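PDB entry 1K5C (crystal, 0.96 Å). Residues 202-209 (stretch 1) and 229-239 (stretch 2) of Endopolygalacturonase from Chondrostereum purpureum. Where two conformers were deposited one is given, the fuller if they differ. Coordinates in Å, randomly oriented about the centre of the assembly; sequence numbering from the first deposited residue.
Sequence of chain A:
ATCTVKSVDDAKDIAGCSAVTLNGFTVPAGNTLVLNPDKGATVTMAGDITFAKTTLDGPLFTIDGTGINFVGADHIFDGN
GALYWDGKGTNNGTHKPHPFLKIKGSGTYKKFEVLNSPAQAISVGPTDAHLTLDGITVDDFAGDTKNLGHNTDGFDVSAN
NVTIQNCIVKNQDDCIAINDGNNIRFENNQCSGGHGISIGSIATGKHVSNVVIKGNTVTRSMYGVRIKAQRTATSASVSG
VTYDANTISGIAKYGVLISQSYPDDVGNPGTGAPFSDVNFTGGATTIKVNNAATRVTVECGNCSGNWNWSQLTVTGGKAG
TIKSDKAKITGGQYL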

ATOM      1  N   ILE A 202      -8.000  -9.728   1.508  1.00 11.47           N
ATOM      2  CA  ILE A 202      -7.414 -11.068   1.572  1.00 11.37           C
ATOM      3  C   ILE A 202      -8.246 -12.003   0.711  1.00 11.14           C
ATOM      4  O   ILE A 202      -9.476 -12.141   0.911  1.00 11.87           O
ATOM      5  CB  ILE A 202      -7.358 -11.542   3.038  1.00 11.50           C
ATOM      6  CG1 ILE A 202      -6.477 -10.609   3.881  1.00 12.19           C
ATOM      7  CG2 ILE A 202      -6.927 -12.997   3.106  1.00 12.47           C
ATOM      8  CD1 ILE A 202      -4.992 -10.658   3.534  1.00 13.37           C
ATOM      9  N   ALA A 203      -7.577 -12.634  -0.231  1.00 11.48           N
ATOM     10  CA  ALA A 203      -8.173 -13.586  -1.179  1.00 11.97           C
ATOM     11  C   ALA A 203      -7.813 -15.010  -0.807  1.00 11.29           C
ATOM     12  O   ALA A 203      -6.906 -15.288   0.012  1.00 11.45           O
ATOM     13  CB  ALA A 203      -7.638 -13.270  -2.595  1.00 13.13           C
ATOM     14  N   THR A 204      -8.489 -15.960  -1.457  1.00 11.45           N
ATOM     15  CA  THR A 204      -8.210 -17.370  -1.235  1.00 11.60           C
ATOM     16  C   THR A 204      -6.697 -17.660  -1.418  1.00 11.56           C
ATOM     17  O   THR A 204      -6.046 -17.208  -2.371  1.00 12.46           O
ATOM     18  CB  THR A 204      -9.036 -18.184  -2.243  1.00 11.79           C
ATOM     19  OG1 THR A 204     -10.393 -18.075  -1.738  1.00 11.93           O
ATOM     20  CG2 THR A 204      -8.621 -19.658  -2.326  1.00 12.79           C
ATOM     21  N   GLY A 205      -6.182 -18.438  -0.447  1.00 11.89           N
ATOM     22  CA  GLY A 205      -4.797 -18.898  -0.497  1.00 13.30           C
ATOM     23  C   GLY A 205      -3.786 -17.867  -0.022  1.00 12.55           C
ATOM     24  O   GLY A 205      -2.575 -18.182  -0.082  1.00 14.51           O
ATOM     25  N   LYS A 206      -4.204 -16.709   0.444  1.00 11.45           N
ATOM     26  CA  LYS A 206      -3.256 -15.666   0.866  1.00 11.83           C
ATOM     27  C   LYS A 206      -3.170 -15.606   2.379  1.00 11.20           C
ATOM     28  O   LYS A 206      -4.162 -15.797   3.094  1.00 11.83           O
ATOM     29  CB  LYS A 206      -3.727 -14.315   0.274  1.00 12.41           C
ATOM     30  CG  LYS A 206      -3.854 -14.347  -1.270  1.00 13.18           C
ATOM     31  CD  LYS A 206      -2.596 -14.828  -1.977  1.00 14.62           C
ATOM     32  CE  LYS A 206      -2.850 -14.787  -3.503  1.00 17.74           C
ATOM     33  NZ  LYS A 206      -1.711 -15.429  -4.206  1.00 22.90           N
ATOM     34  N   HIS A 207      -1.944 -15.308   2.857  1.00 11.24           N
ATOM     35  CA  HIS A 207      -1.677 -15.358   4.296  1.00 11.37           C
ATOM     36  C   HIS A 207      -0.768 -14.187   4.645  1.00 10.74           C
ATOM     37  O   HIS A 207       0.358 -14.107   4.156  1.00 12.14           O
ATOM     38  CB  HIS A 207      -0.916 -16.659   4.682  1.00 12.30           C
ATOM     39  CG  HIS A 207      -1.705 -17.881   4.295  1.00 12.39           C
ATOM     40  ND1 HIS A 207      -2.697 -18.431   5.101  1.00 13.82           N
ATOM     41  CD2 HIS A 207      -1.648 -18.630   3.143  1.00 14.43           C
ATOM     42  CE1 HIS A 207      -3.232 -19.474   4.463  1.00 14.56           C
ATOM     43  NE2 HIS A 207      -2.601 -19.614   3.317  1.00 15.38           N
ATOM     44  N   VAL A 208      -1.298 -13.276   5.475  1.00 10.90           N
ATOM     45  CA  VAL A 208      -0.525 -12.101   5.947  1.00 10.61           C
ATOM     46  C   VAL A 208      -0.192 -12.366   7.410  1.00 10.56           C
ATOM     47  O   VAL A 208      -1.065 -12.729   8.198  1.00 11.51           O
ATOM     48  CB  VAL A 208      -1.316 -10.819   5.753  1.00 10.93           C
ATOM     49  CG1 VAL A 208      -0.673  -9.680   6.513  1.00 11.58           C
ATOM     50  CG2 VAL A 208      -1.429 -10.512   4.263  1.00 11.37           C
ATOM     51  N   SER A 209       1.105 -12.192   7.778  1.00 10.79           N
ATOM     52  CA  SER A 209       1.484 -12.445   9.163  1.00 10.97           C
ATOM     53  C   SER A 209       2.622 -11.544   9.574  1.00 10.89           C
ATOM     54  O   SER A 209       3.452 -11.117   8.766  1.00 11.09           O
ATOM     55  CB  SER A 209       1.881 -13.909   9.351  1.00 12.27           C
ATOM     56  OG  SER A 209       2.849 -14.317   8.386  1.00 13.80           O
ATOM     57  N   ALA A 229     -11.121  -9.052   4.454  1.00 10.52           N
ATOM     58  CA  ALA A 229     -11.039 -10.342   3.777  1.00 10.64           C
ATOM     59  C   ALA A 229     -12.313 -10.548   2.972  1.00 10.55           C
ATOM     60  O   ALA A 229     -13.429 -10.273   3.446  1.00 10.97           O
ATOM     61  CB  ALA A 229     -10.880 -11.509   4.729  1.00 11.89           C
ATOM     62  N   GLN A 230     -12.122 -11.040   1.759  1.00 10.88           N
ATOM     63  CA  GLN A 230     -13.285 -11.395   0.936  1.00 11.29           C
ATOM     64  C   GLN A 230     -14.161 -12.396   1.697  1.00 10.95           C
ATOM     65  O   GLN A 230     -13.652 -13.392   2.200  1.00 11.23           O
ATOM     66  CB  GLN A 230     -12.786 -12.064  -0.379  1.00 12.91           C
ATOM     67  CG  GLN A 230     -12.030 -11.054  -1.220  1.00 15.99           C
ATOM     68  CD  GLN A 230     -11.305 -11.657  -2.390  1.00 30.10           C
ATOM     69  OE1 GLN A 230     -11.808 -12.557  -3.007  1.00 54.10           O
ATOM     70  N   ARG A 231     -15.457 -12.133   1.657  1.00 11.03           N
ATOM     71  CA  ARG A 231     -16.414 -13.048   2.300  1.00 11.44           C
ATOM     72  C   ARG A 231     -16.162 -14.495   1.828  1.00 11.29           C
ATOM     73  O   ARG A 231     -16.314 -15.433   2.592  1.00 12.33           O
ATOM     74  CB  ARG A 231     -17.844 -12.603   1.945  1.00 12.26           C
ATOM     75  CG  ARG A 231     -18.893 -13.516   2.566  1.00 13.17           C
ATOM     76  CD  ARG A 231     -20.302 -13.079   2.201  1.00 13.68           C
ATOM     77  NE  ARG A 231     -20.722 -11.846   2.843  1.00 13.24           N
ATOM     78  CZ  ARG A 231     -20.993 -10.698   2.217  1.00 12.54           C
ATOM     79  NH1 ARG A 231     -20.795 -10.507   0.929  1.00 13.86           N
ATOM     80  NH2 ARG A 231     -21.501  -9.684   2.928  1.00 14.12           N
ATOM     81  N   THR A 232     -15.850 -14.656   0.518  1.00 10.94           N
ATOM     82  CA  THR A 232     -15.727 -16.007  -0.066  1.00 11.54           C
ATOM     83  C   THR A 232     -14.352 -16.654   0.095  1.00 11.71           C
ATOM     84  O   THR A 232     -14.180 -17.790  -0.353  1.00 12.98           O
ATOM     85  CB  THR A 232     -16.096 -15.921  -1.558  1.00 13.07           C
ATOM     86  OG1 THR A 232     -15.207 -14.996  -2.175  1.00 14.87           O
ATOM     87  CG2 THR A 232     -17.558 -15.519  -1.795  1.00 14.99           C
ATOM     88  N   ALA A 233     -13.370 -15.958   0.650  1.00 11.28           N
ATOM     89  CA  ALA A 233     -12.009 -16.498   0.672  1.00 11.55           C
ATOM     90  C   ALA A 233     -11.902 -17.703   1.554  1.00 12.08           C
ATOM     91  O   ALA A 233     -12.457 -17.755   2.657  1.00 13.35           O
ATOM     92  CB  ALA A 233     -11.026 -15.424   1.185  1.00 12.34           C
ATOM     93  N   THR A 234     -11.120 -18.684   1.082  1.00 12.00           N
ATOM     94  CA  THR A 234     -10.794 -19.848   1.867  1.00 12.35           C
ATOM     95  C   THR A 234      -9.286 -20.068   1.864  1.00 11.49           C
ATOM     96  O   THR A 234      -8.529 -19.484   1.079  1.00 11.89           O
ATOM     97  CB  THR A 234     -11.498 -21.111   1.253  1.00 16.50           C
ATOM     98  OG1 THR A 234     -11.054 -21.277  -0.101  1.00 19.51           O
ATOM     99  CG2 THR A 234     -13.021 -20.925   1.330  1.00 24.20           C
ATOM    100  N   SER A 235      -8.820 -20.941   2.770  1.00 12.43           N
ATOM    101  CA  SER A 235      -7.354 -21.230   2.873  1.00 12.96           C
ATOM    102  C   SER A 235      -6.545 -19.954   2.970  1.00 12.24           C
ATOM    103  O   SER A 235      -5.535 -19.780   2.258  1.00 13.60           O
ATOM    104  CB  SER A 235      -6.879 -22.079   1.689  1.00 14.79           C
ATOM    105  OG  SER A 235      -7.577 -23.296   1.624  0.61 15.96           O
ATOM    106  N   ALA A 236      -7.015 -19.030   3.846  1.00 11.71           N
ATOM    107  CA  ALA A 236      -6.420 -17.694   3.920  1.00 11.31           C
ATOM    108  C   ALA A 236      -6.302 -17.312   5.406  1.00 10.95           C
ATOM    109  O   ALA A 236      -6.978 -17.914   6.253  1.00 11.57           O
ATOM    110  CB  ALA A 236      -7.254 -16.681   3.170  1.00 11.66           C
ATOM    111  N   SER A 237      -5.527 -16.279   5.715  1.00 11.02           N
ATOM    112  CA  SER A 237      -5.434 -15.848   7.131  1.00 11.10           C
ATOM    113  C   SER A 237      -4.727 -14.522   7.246  1.00 10.69           C
ATOM    114  O   SER A 237      -3.952 -14.119   6.374  1.00 11.19           O
ATOM    115  CB  SER A 237      -4.666 -16.870   7.985  1.00 11.78           C
ATOM    116  OG  SER A 237      -3.367 -17.128   7.479  1.00 12.54           O
ATOM    117  N   VAL A 238      -4.984 -13.857   8.387  1.00 10.63           N
ATOM    118  CA  VAL A 238      -4.213 -12.701   8.863  1.00 10.72           C
ATOM    119  C   VAL A 238      -3.884 -12.991  10.296  1.00 10.44           C
ATOM    120  O   VAL A 238      -4.781 -13.230  11.089  1.00 11.44           O
ATOM    121  CB  VAL A 238      -5.014 -11.390   8.777  1.00 10.78           C
ATOM    122  CG1 VAL A 238      -4.199 -10.227   9.336  1.00 11.78           C
ATOM    123  CG2 VAL A 238      -5.478 -11.141   7.351  1.00 11.46           C
ATOM    124  N   SER A 239      -2.564 -13.001  10.653  1.00 10.90           N
ATOM    125  CA  SER A 239      -2.192 -13.354  12.034  1.00 11.82           C
ATOM    126  C   SER A 239      -0.998 -12.545  12.488  1.00 11.28           C
ATOM    127  O   SER A 239       0.051 -12.569  11.850  1.00 13.38           O
ATOM    128  CB  SER A 239      -1.876 -14.833  12.112  1.00 12.72           C
ATOM    129  OG  SER A 239      -1.640 -15.266  13.433  0.58 15.42           O
TER
HETATM  130  O   HOH W   1     -10.739 -14.947  -3.092  1.00 19.38           O
HETATM  131  O   HOH W   2      -1.505 -15.511   8.411  1.00 15.59           O

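Strands 207-209 and 237-239 run parallel, their axes 4° apart and 4.7 Å at closest approach. The backbone ladder alternates sides: Ser237 N donates to Lys206 O (3.0 Å), Val208 N to Ser237 O (2.9 Å), and Ser239 N to Val208 O (2.9 Å, N-H...O angle 154°). An earlier bridge pairs Ile202 with Ala229, where Gln230 N donates to Ile202 O (3.0 Å).

On the face carrying His207 and Ser237, chi1 of -59° (m) brings the imidazole edge to the serine, whose p rotamer (56°) presents its hydroxyl: His207 ND1 and Ser237 OG hydrogen-bond at 2.8 Å and 167°, the proton's owner undecided. Water 2 joins Ser237 OG (2.6 Å) to Val208 O (2.8 Å).

The face with Ile202, Val208 and Val238 is buried and apolar. Ile202, m at both chi angles, sets CG1 3.6 Å from Val238 CG2 and CG2 3.7 Å from Ala236 CB; Ala229 CB lies 3.9 Å from Ile202 CB, the short side chain adding an apolar contact on the same face. Val208 and Val238, both t (167° and 178°), are buried there; Val238 CG2 meets Ile202 CG1 and lies 4.5 Å from Val208 CB, a looser contact.

Along the chain, between the Ile202-Ala229 bridge and the longer ladder, each stretch turns: Ala203 to Lys206 is type II, and Gln230 to Ala233 is type I, with Ala233 N donating to Gln230 O (3.0 Å). Just after the type I turn, Thr204, chi1 -73° (m), uses OG1 to accept from Thr234 N (3.0 Å, 165°), and Gly205 N donates to Thr234 O (3.0 Å). Gly205 has phi 81°, which favours glycine, within the type II turn closed by Lys206 N to Ala203 O (3.1 Å).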